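Local coordinates for protein VMB-1 (Vibrio alginolyticus, PDB 6JV4) that probably hydrolyses beta-lactam antibiotics to substituted beta-amino acids, using zinc ions as a subclass B1 metallo-beta-lactamase, at residues V79-H84 / I158-C163; S39-I44 / H50-P55; T127-F130 / A135-F138. One frame throughout, in Å; residues are numbered along the deposited sequence.

Interaction 1: residues V79-H84 / I158-C163. With ZN (zinc ion), chain E; ZN (zinc ion), chain F.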
loop_
_atom_site.group_PDB
_atom_site.type_symbol
_atom_site.label_atom_id
_atom_site.label_comp_id
_atom_site.label_asym_id
_atom_site.label_seq_id
_atom_site.Cartn_x
_atom_site.Cartn_y
_atom_site.Cartn_z
ATOM N N VAL A 79 -5.319 -4.839 4.948
ATOM C CA VAL A 79 -4.332 -4.021 5.675
ATOM C C VAL A 79 -4.169 -2.714 4.903
ATOM O O VAL A 79 -4.198 -2.726 3.645
ATOM C CB VAL A 79 -2.975 -4.725 5.862
ATOM C CG1 VAL A 79 -2.299 -5.061 4.537
ATOM C CG2 VAL A 79 -2.042 -3.917 6.751
ATOM N N VAL A 80 -4.098 -1.604 5.614
ATOM C CA VAL A 80 -3.913 -0.272 4.975
ATOM C C VAL A 80 -2.505 0.205 5.294
ATOM O O VAL A 80 -2.044 0.006 6.442
ATOM C CB VAL A 80 -4.993 0.744 5.402
ATOM C CG1 VAL A 80 -6.381 0.203 5.100
ATOM C CG2 VAL A 80 -4.879 1.166 6.834
ATOM N N THR A 81 -1.807 0.731 4.302
ATOM C CA THR A 81 -0.350 0.945 4.424
ATOM C C THR A 81 -0.031 2.361 4.864
ATOM O O THR A 81 1.164 2.582 5.185
ATOM C CB THR A 81 0.391 0.464 3.182
ATOM O OG1 THR A 81 -0.037 1.180 2.029
ATOM C CG2 THR A 81 0.217 -1.037 3.034
ATOM N N HIS A 82 -0.984 3.291 4.812
ATOM C CA HIS A 82 -0.820 4.586 5.508
ATOM C C HIS A 82 -2.165 5.281 5.630
ATOM O O HIS A 82 -3.140 4.722 5.161
ATOM C CB HIS A 82 0.246 5.486 4.914
ATOM C CG HIS A 82 -0.045 6.135 3.619
ATOM N ND1 HIS A 82 -0.079 5.430 2.453
ATOM C CD2 HIS A 82 -0.217 7.442 3.292
ATOM C CE1 HIS A 82 -0.257 6.273 1.438
ATOM N NE2 HIS A 82 -0.402 7.510 1.941
ATOM N N PHE A 83 -2.204 6.374 6.388
ATOM C CA PHE A 83 -3.502 6.953 6.817
ATOM C C PHE A 83 -4.176 7.744 5.694
ATOM O O PHE A 83 -5.370 8.074 5.879
ATOM C CB PHE A 83 -3.331 7.814 8.069
ATOM C CG PHE A 83 -2.768 9.185 7.847
ATOM C CD1 PHE A 83 -1.414 9.363 7.661
ATOM C CD2 PHE A 83 -3.599 10.310 7.845
ATOM C CE1 PHE A 83 -0.872 10.633 7.500
ATOM C CE2 PHE A 83 -3.047 11.568 7.669
ATOM C CZ PHE A 83 -1.697 11.733 7.553
ATOM N N HIS A 84 -3.483 8.086 4.604
ATOM C CA HIS A 84 -4.090 8.875 3.498
ATOM C C HIS A 84 -5.226 8.065 2.832
ATOM O O HIS A 84 -5.226 6.820 2.837
ATOM C CB HIS A 84 -3.047 9.337 2.483
ATOM C CG HIS A 84 -2.099 10.371 2.961
ATOM N ND1 HIS A 84 -0.898 10.595 2.333
ATOM C CD2 HIS A 84 -2.145 11.239 3.989
ATOM C CE1 HIS A 84 -0.257 11.580 2.930
ATOM N NE2 HIS A 84 -1.011 12.004 3.959
ATOM N N ILE A 158 7.474 -10.419 -3.921
ATOM C CA ILE A 158 6.824 -9.129 -4.266
ATOM C C ILE A 158 6.874 -8.248 -3.037
ATOM O O ILE A 158 6.352 -8.656 -1.972
ATOM C CB ILE A 158 5.407 -9.324 -4.775
ATOM C CG1 ILE A 158 5.414 -10.093 -6.094
ATOM C CG2 ILE A 158 4.695 -7.963 -4.875
ATOM C CD1 ILE A 158 4.068 -10.559 -6.538
ATOM N N LEU A 159 7.389 -7.042 -3.208
ATOM C CA LEU A 159 7.372 -6.066 -2.109
ATOM C C LEU A 159 6.363 -4.976 -2.468
ATOM O O LEU A 159 6.591 -4.267 -3.490
ATOM C CB LEU A 159 8.761 -5.449 -1.947
ATOM C CG LEU A 159 8.801 -4.357 -0.879
ATOM C CD1 LEU A 159 8.512 -4.956 0.492
ATOM C CD2 LEU A 159 10.183 -3.676 -0.903
ATOM N N PHE A 160 5.274 -4.871 -1.722
ATOM C CA PHE A 160 4.329 -3.717 -1.831
ATOM C C PHE A 160 4.898 -2.551 -1.050
ATOM O O PHE A 160 4.970 -2.563 0.177
ATOM C CB PHE A 160 2.919 -4.032 -1.329
ATOM C CG PHE A 160 1.988 -2.880 -1.582
ATOM C CD1 PHE A 160 1.550 -2.626 -2.868
ATOM C CD2 PHE A 160 1.616 -2.028 -0.558
ATOM C CE1 PHE A 160 0.720 -1.543 -3.132
ATOM C CE2 PHE A 160 0.815 -0.923 -0.825
ATOM C CZ PHE A 160 0.380 -0.666 -2.110
ATOM N N GLY A 161 5.410 -1.560 -1.769
ATOM C CA GLY A 161 6.042 -0.375 -1.185
ATOM C C GLY A 161 5.048 0.693 -0.763
ATOM O O GLY A 161 5.304 1.452 0.189
ATOM N N GLY A 162 3.892 0.721 -1.403
ATOM C CA GLY A 162 2.917 1.776 -1.159
ATOM C C GLY A 162 3.512 3.135 -1.424
ATOM O O GLY A 162 4.499 3.257 -2.213
ATOM N N CYS A 163 2.989 4.171 -0.795
ATOM C CA CYS A 163 3.437 5.535 -1.138
ATOM C C CYS A 163 4.818 5.879 -0.593
ATOM O O CYS A 163 5.356 6.911 -0.978
ATOM C CB CYS A 163 2.382 6.548 -0.763
ATOM S SG CYS A 163 0.923 6.269 -1.808
HETATM ZN ZN ZN E . -0.085 9.379 0.979
HETATM ZN ZN ZN F . -0.242 8.191 -2.486
HETATM O O HOH W 1 1.469 3.395 1.536
#
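The first torsion of His82 (chi1 73°) sets CG between the backbone N and the carbonyl carbon, and that of Cys163 (chi1 -66°) holds SG beside its own N, bringing the side chains together. CE1 of the His82 ring lies 3.4 Å from Cys163 CB, and the sulfur stands obliquely to the same ring. Each group serves a different metal. His82 NE2 binds the first zinc at 2.1 Å, with His84 ND1 at 2.0 Å and His144, whereas Cys163 SG binds the second zinc at 2.3 Å in company with Asp86 and His205. This is the dinuclear centre of the metallo-beta-lactamase fold: the loop after strand 74-79 supplies the two histidines of the HxHxD signature, whose aspartate, Asp86, follows in helix 85-88, and the loop at the end of strand 158-162 brings the cysteine which, with three histidines on the first zinc, is characteristic of subclass B1. Behind the metals, one water ties the two loops together. It accepts a hydrogen bond from Cys163 N at 2.9 Å, takes a weak bond from His82 ND1, and donates to Thr81 OG1 at 2.7 Å. That hydroxyl bonds Asp53 as well. Farther back, Thr81 OG1 sits in plane at the edge of the Phe160 ring, 3.6 Å from CE2, while the amide N of Gly162 lies above one face of the ring, toward its rim.

Interaction 2: residues S39-I44 / H50-P55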
loop_
_atom_site.group_PDB
_atom_site.type_symbol
_atom_site.label_atom_id
_atom_site.label_comp_id
_atom_site.label_asym_id
_atom_site.label_seq_id
_atom_site.Cartn_x
_atom_site.Cartn_y
_atom_site.Cartn_z
ATOM N N SER A 39 -1.992 1.942 -6.925
ATOM C CA SER A 39 -2.010 0.472 -6.855
ATOM C C SER A 39 -2.191 -0.016 -5.418
ATOM O O SER A 39 -1.592 0.528 -4.515
ATOM C CB SER A 39 -0.732 -0.113 -7.373
ATOM O OG SER A 39 -0.525 0.186 -8.738
ATOM N N GLY A 40 -2.952 -1.089 -5.281
ATOM C CA GLY A 40 -2.864 -1.967 -4.100
ATOM C C GLY A 40 -2.831 -3.399 -4.591
ATOM O O GLY A 40 -2.748 -3.610 -5.846
ATOM N N LEU A 41 -2.992 -4.350 -3.689
ATOM C CA LEU A 41 -2.949 -5.773 -4.051
ATOM C C LEU A 41 -4.187 -6.499 -3.532
ATOM O O LEU A 41 -4.778 -6.106 -2.526
ATOM C CB LEU A 41 -1.674 -6.456 -3.572
ATOM C CG LEU A 41 -0.341 -5.845 -4.040
ATOM C CD1 LEU A 41 0.790 -6.643 -3.443
ATOM C CD2 LEU A 41 -0.215 -5.849 -5.556
ATOM N N VAL A 42 -4.455 -7.618 -4.176
ATOM C CA VAL A 42 -5.328 -8.679 -3.622
ATOM C C VAL A 42 -4.475 -9.931 -3.531
ATOM O O VAL A 42 -3.841 -10.285 -4.548
ATOM C CB VAL A 42 -6.574 -8.930 -4.471
ATOM C CG1 VAL A 42 -7.338 -10.100 -3.929
ATOM C CG2 VAL A 42 -7.471 -7.708 -4.570
ATOM N N VAL A 43 -4.385 -10.477 -2.336
ATOM C CA VAL A 43 -3.590 -11.699 -2.073
ATOM C C VAL A 43 -4.572 -12.817 -1.765
ATOM O O VAL A 43 -5.429 -12.673 -0.849
ATOM C CB VAL A 43 -2.534 -11.487 -0.984
ATOM C CG1 VAL A 43 -1.716 -12.758 -0.738
ATOM C CG2 VAL A 43 -1.621 -10.342 -1.351
ATOM N N ILE A 44 -4.391 -13.924 -2.483
ATOM C CA ILE A 44 -5.296 -15.106 -2.378
ATOM C C ILE A 44 -4.523 -16.196 -1.643
ATOM O O ILE A 44 -3.379 -16.498 -2.058
ATOM C CB ILE A 44 -5.758 -15.571 -3.763
ATOM C CG1 ILE A 44 -6.525 -14.476 -4.498
ATOM C CG2 ILE A 44 -6.587 -16.865 -3.669
ATOM C CD1 ILE A 44 -6.651 -14.728 -5.957
ATOM N N HIS A 50 -7.444 -11.263 0.511
ATOM C CA HIS A 50 -7.019 -10.187 1.415
ATOM C C HIS A 50 -6.650 -8.977 0.584
ATOM O O HIS A 50 -6.050 -9.162 -0.483
ATOM C CB HIS A 50 -5.841 -10.664 2.236
ATOM C CG HIS A 50 -6.105 -11.915 3.001
ATOM N ND1 HIS A 50 -6.515 -11.878 4.311
ATOM C CD2 HIS A 50 -5.967 -13.218 2.671
ATOM C CE1 HIS A 50 -6.615 -13.130 4.760
ATOM N NE2 HIS A 50 -6.278 -13.953 3.786
ATOM N N MET A 51 -7.037 -7.798 1.025
ATOM C CA MET A 51 -6.639 -6.542 0.336
ATOM C C MET A 51 -5.421 -5.936 1.010
ATOM O O MET A 51 -5.367 -5.885 2.268
ATOM C CB MET A 51 -7.763 -5.502 0.354
ATOM C CG MET A 51 -8.925 -5.893 -0.416
ATOM S SD MET A 51 -10.077 -4.452 -0.388
ATOM C CE MET A 51 -11.557 -5.356 -0.814
ATOM N N ILE A 52 -4.523 -5.384 0.204
ATOM C CA ILE A 52 -3.444 -4.484 0.639
ATOM C C ILE A 52 -3.778 -3.123 0.019
ATOM O O ILE A 52 -3.686 -3.029 -1.204
ATOM C CB ILE A 52 -2.061 -5.029 0.241
ATOM C CG1 ILE A 52 -1.802 -6.399 0.895
ATOM C CG2 ILE A 52 -0.998 -4.007 0.598
ATOM C CD1 ILE A 52 -0.535 -7.027 0.403
ATOM N N ASP A 53 -4.251 -2.205 0.856
ATOM C CA ASP A 53 -4.857 -0.909 0.478
ATOM C C ASP A 53 -6.242 -1.169 -0.142
ATOM O O ASP A 53 -6.480 -2.210 -0.763
ATOM C CB ASP A 53 -3.948 -0.040 -0.381
ATOM C CG ASP A 53 -2.740 0.551 0.346
ATOM O OD1 ASP A 53 -2.572 0.304 1.602
ATOM O OD2 ASP A 53 -2.049 1.393 -0.312
ATOM N N THR A 54 -7.119 -0.193 0.035
ATOM C CA THR A 54 -8.394 -0.136 -0.703
ATOM C C THR A 54 -8.175 0.638 -1.999
ATOM O O THR A 54 -7.351 1.570 -2.073
ATOM C CB THR A 54 -9.506 0.436 0.190
ATOM O OG1 THR A 54 -9.151 1.740 0.665
ATOM C CG2 THR A 54 -9.825 -0.438 1.377
ATOM N N PRO A 55 -8.960 0.304 -3.040
ATOM C CA PRO A 55 -9.080 1.165 -4.204
ATOM C C PRO A 55 -9.471 2.596 -3.794
ATOM O O PRO A 55 -10.056 2.804 -2.733
ATOM C CB PRO A 55 -10.210 0.506 -5.003
ATOM C CG PRO A 55 -10.041 -0.944 -4.656
ATOM C CD PRO A 55 -9.788 -0.923 -3.162
HETATM O O HOH W 2 -2.833 2.404 -2.814
#
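Antiparallel pairing in a beta hairpin joins residues 39-44 to 50-55, neighbouring strands within the larger sheet of the alpha-beta/beta-alpha sandwich of metallo-beta-lactamases. Two hydrogen-bonded pairs flank a non-hydrogen-bonded one. Between Leu41 and Ile52, the bond from Ile52 N to Leu41 O is 2.8 Å and nearly straight (175° at the hydrogen); its return partner runs from Leu41 N to Ile52 O. Val43 N reaches His50 O at 2.8 Å, and the bond back from His50 N to Val43 O is weak. Side chains then divide between the sheet faces. Val42 and Met51 turn to the helix 58-70, while Leu41, Val43 and Ile52 share the face that, through Leu41 and Ile52, meets Phe160 of the second sheet. Ile52 extends its longer branch (chi2 173°) so that CD1 touches Leu41 CD1 at 4.1 Å and Val43 CG2 at 3.9 Å: Leu41 runs alongside it, Val43 crosses it at a slant. Beyond the paired residues the chain departs from strand geometry at Asp53. A water lies 2.8 Å from both Ser39 O and OD2 of Asp53, whose other oxygen is taken by Thr81. At the opposite end, where Ser77 bonds His50 ND1, the imidazole presents its edge to the neighbouring strand, with Val43 O in the ring plane, 3.6 Å from His50 CD2.

Interaction 3: residues T127-F130 / A135-F138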
loop_
_atom_site.group_PDB
_atom_site.type_symbol
_atom_site.label_atom_id
_atom_site.label_comp_id
_atom_site.label_asym_id
_atom_site.label_seq_id
_atom_site.Cartn_x
_atom_site.Cartn_y
_atom_site.Cartn_z
ATOM N N THR A 127 7.093 -5.639 13.025
ATOM C CA THR A 127 6.911 -6.725 12.045
ATOM C C THR A 127 5.634 -7.441 12.442
ATOM O O THR A 127 5.314 -7.496 13.651
ATOM C CB THR A 127 8.116 -7.666 11.994
ATOM O OG1 THR A 127 8.264 -8.255 13.291
ATOM C CG2 THR A 127 9.376 -6.953 11.600
ATOM N N PHE A 128 4.863 -7.889 11.480
ATOM C CA PHE A 128 3.537 -8.486 11.750
ATOM C C PHE A 128 3.208 -9.446 10.610
ATOM O O PHE A 128 3.289 -9.078 9.411
ATOM C CB PHE A 128 2.461 -7.406 11.925
ATOM C CG PHE A 128 1.077 -7.954 12.153
ATOM C CD1 PHE A 128 0.702 -8.372 13.422
ATOM C CD2 PHE A 128 0.136 -8.055 11.146
ATOM C CE1 PHE A 128 -0.566 -8.894 13.664
ATOM C CE2 PHE A 128 -1.148 -8.535 11.403
ATOM C CZ PHE A 128 -1.474 -9.011 12.650
ATOM N N GLU A 129 2.807 -10.666 10.973
ATOM C CA GLU A 129 2.344 -11.654 9.985
ATOM C C GLU A 129 0.894 -11.369 9.654
ATOM O O GLU A 129 -0.017 -11.714 10.434
ATOM C CB GLU A 129 2.555 -13.087 10.499
ATOM C CG GLU A 129 3.975 -13.555 10.380
ATOM C CD GLU A 129 4.448 -13.740 8.942
ATOM O OE1 GLU A 129 4.126 -14.805 8.285
ATOM O OE2 GLU A 129 5.138 -12.826 8.481
ATOM N N PHE A 130 0.658 -10.642 8.572
ATOM C CA PHE A 130 -0.717 -10.286 8.150
ATOM C C PHE A 130 -1.449 -11.536 7.606
ATOM O O PHE A 130 -2.653 -11.725 7.857
ATOM C CB PHE A 130 -0.634 -9.138 7.149
ATOM C CG PHE A 130 -1.931 -8.871 6.446
ATOM C CD1 PHE A 130 -3.063 -8.528 7.182
ATOM C CD2 PHE A 130 -1.990 -8.806 5.063
ATOM C CE1 PHE A 130 -4.260 -8.269 6.534
ATOM C CE2 PHE A 130 -3.180 -8.525 4.424
ATOM C CZ PHE A 130 -4.315 -8.241 5.155
ATOM N N ALA A 135 2.160 -13.117 3.840
ATOM C CA ALA A 135 2.285 -11.644 3.801
ATOM C C ALA A 135 2.774 -11.123 5.142
ATOM O O ALA A 135 2.087 -11.341 6.153
ATOM C CB ALA A 135 1.013 -10.981 3.375
ATOM N N SER A 136 3.879 -10.362 5.106
ATOM C CA SER A 136 4.563 -9.817 6.291
ATOM C C SER A 136 4.577 -8.295 6.223
ATOM O O SER A 136 5.086 -7.773 5.230
ATOM C CB SER A 136 5.989 -10.328 6.371
ATOM O OG SER A 136 5.960 -11.754 6.313
ATOM N N VAL A 137 4.068 -7.654 7.248
ATOM C CA VAL A 137 4.151 -6.170 7.397
ATOM C C VAL A 137 5.477 -5.790 8.016
ATOM O O VAL A 137 5.965 -6.458 8.974
ATOM C CB VAL A 137 2.990 -5.670 8.262
ATOM C CG1 VAL A 137 3.203 -4.233 8.712
ATOM C CG2 VAL A 137 1.682 -5.823 7.520
ATOM N N PHE A 138 6.109 -4.765 7.475
ATOM C CA PHE A 138 7.336 -4.205 8.056
ATOM C C PHE A 138 7.189 -2.691 8.144
ATOM O O PHE A 138 6.873 -2.068 7.137
ATOM C CB PHE A 138 8.576 -4.546 7.246
ATOM C CG PHE A 138 9.850 -3.929 7.757
ATOM C CD1 PHE A 138 10.352 -4.236 9.012
ATOM C CD2 PHE A 138 10.600 -3.078 6.977
ATOM C CE1 PHE A 138 11.547 -3.692 9.466
ATOM C CE2 PHE A 138 11.814 -2.576 7.400
ATOM C CZ PHE A 138 12.294 -2.864 8.664
#
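A short hairpin, strand 127-129 paired with strand 135-138, forms one margin of the five-stranded sheet, and its outward face carries a side-chain bond from Ser136 to Glu129. Glu129 folds at its second torsion (chi2 -68°), curling the carboxylate back over the neighbouring strand; Ser136 OG then donates to the syn lone pair of Glu129 OE2 at 2.6 Å. OE1 of the same group bonds the amide of Gly133 in the connecting loop, so both oxygens are held and the rotation of the carboxylate is restricted. Along this face Thr127 CG2 meets the edge of the Phe138 ring, 3.9 Å from CD1, a ring that also takes part in a cation-pi contact with Arg194. The backbone pairing centres on Phe128 and Val137: Val137 N donates to Phe128 O at 2.7 Å, and the longer return bond from Phe128 N to Val137 O measures 3.1 Å. The other face is apolar. Phe128 CB lies against Val137 CB, yet the ring itself extends clear of the partner strand. At Phe130 the backbone bends out of the sheet, its N making a weak bond to Ala135 O; Phe130 CB touches Val137 CG2 at 4.1 Å, and Ala135 CB sits at the ring edge near CD2. Alternating hydrogen-bonded and non-hydrogen-bonded pairs make this an antiparallel beta hairpin, here at the border of the five-stranded sheet of the alpha-beta/beta-alpha sandwich.

Interaction 2 comes first along the chain; interaction 1 then opens, and interaction 3 falls between its two segments. Their centres lie about 9 Å apart for interactions 1 and 2, 12 Å for 1 and 3, and 14 Å for 2 and 3. Interaction 2 belongs to the seven-stranded sheet and interaction 3 to the five-stranded one, while interaction 1 bridges them, its first segment leaving strand 74-79 and its second lying on strand 158-162. Phe160 packs on Ile52 of interaction 2, and Phe130 of interaction 3 reaches Val79 and the backbone of Met51. The two sheets meet face to face through these apolar contacts, and the zinc-binding loops converge at the sandwich edge, as in other metallo-beta-lactamases.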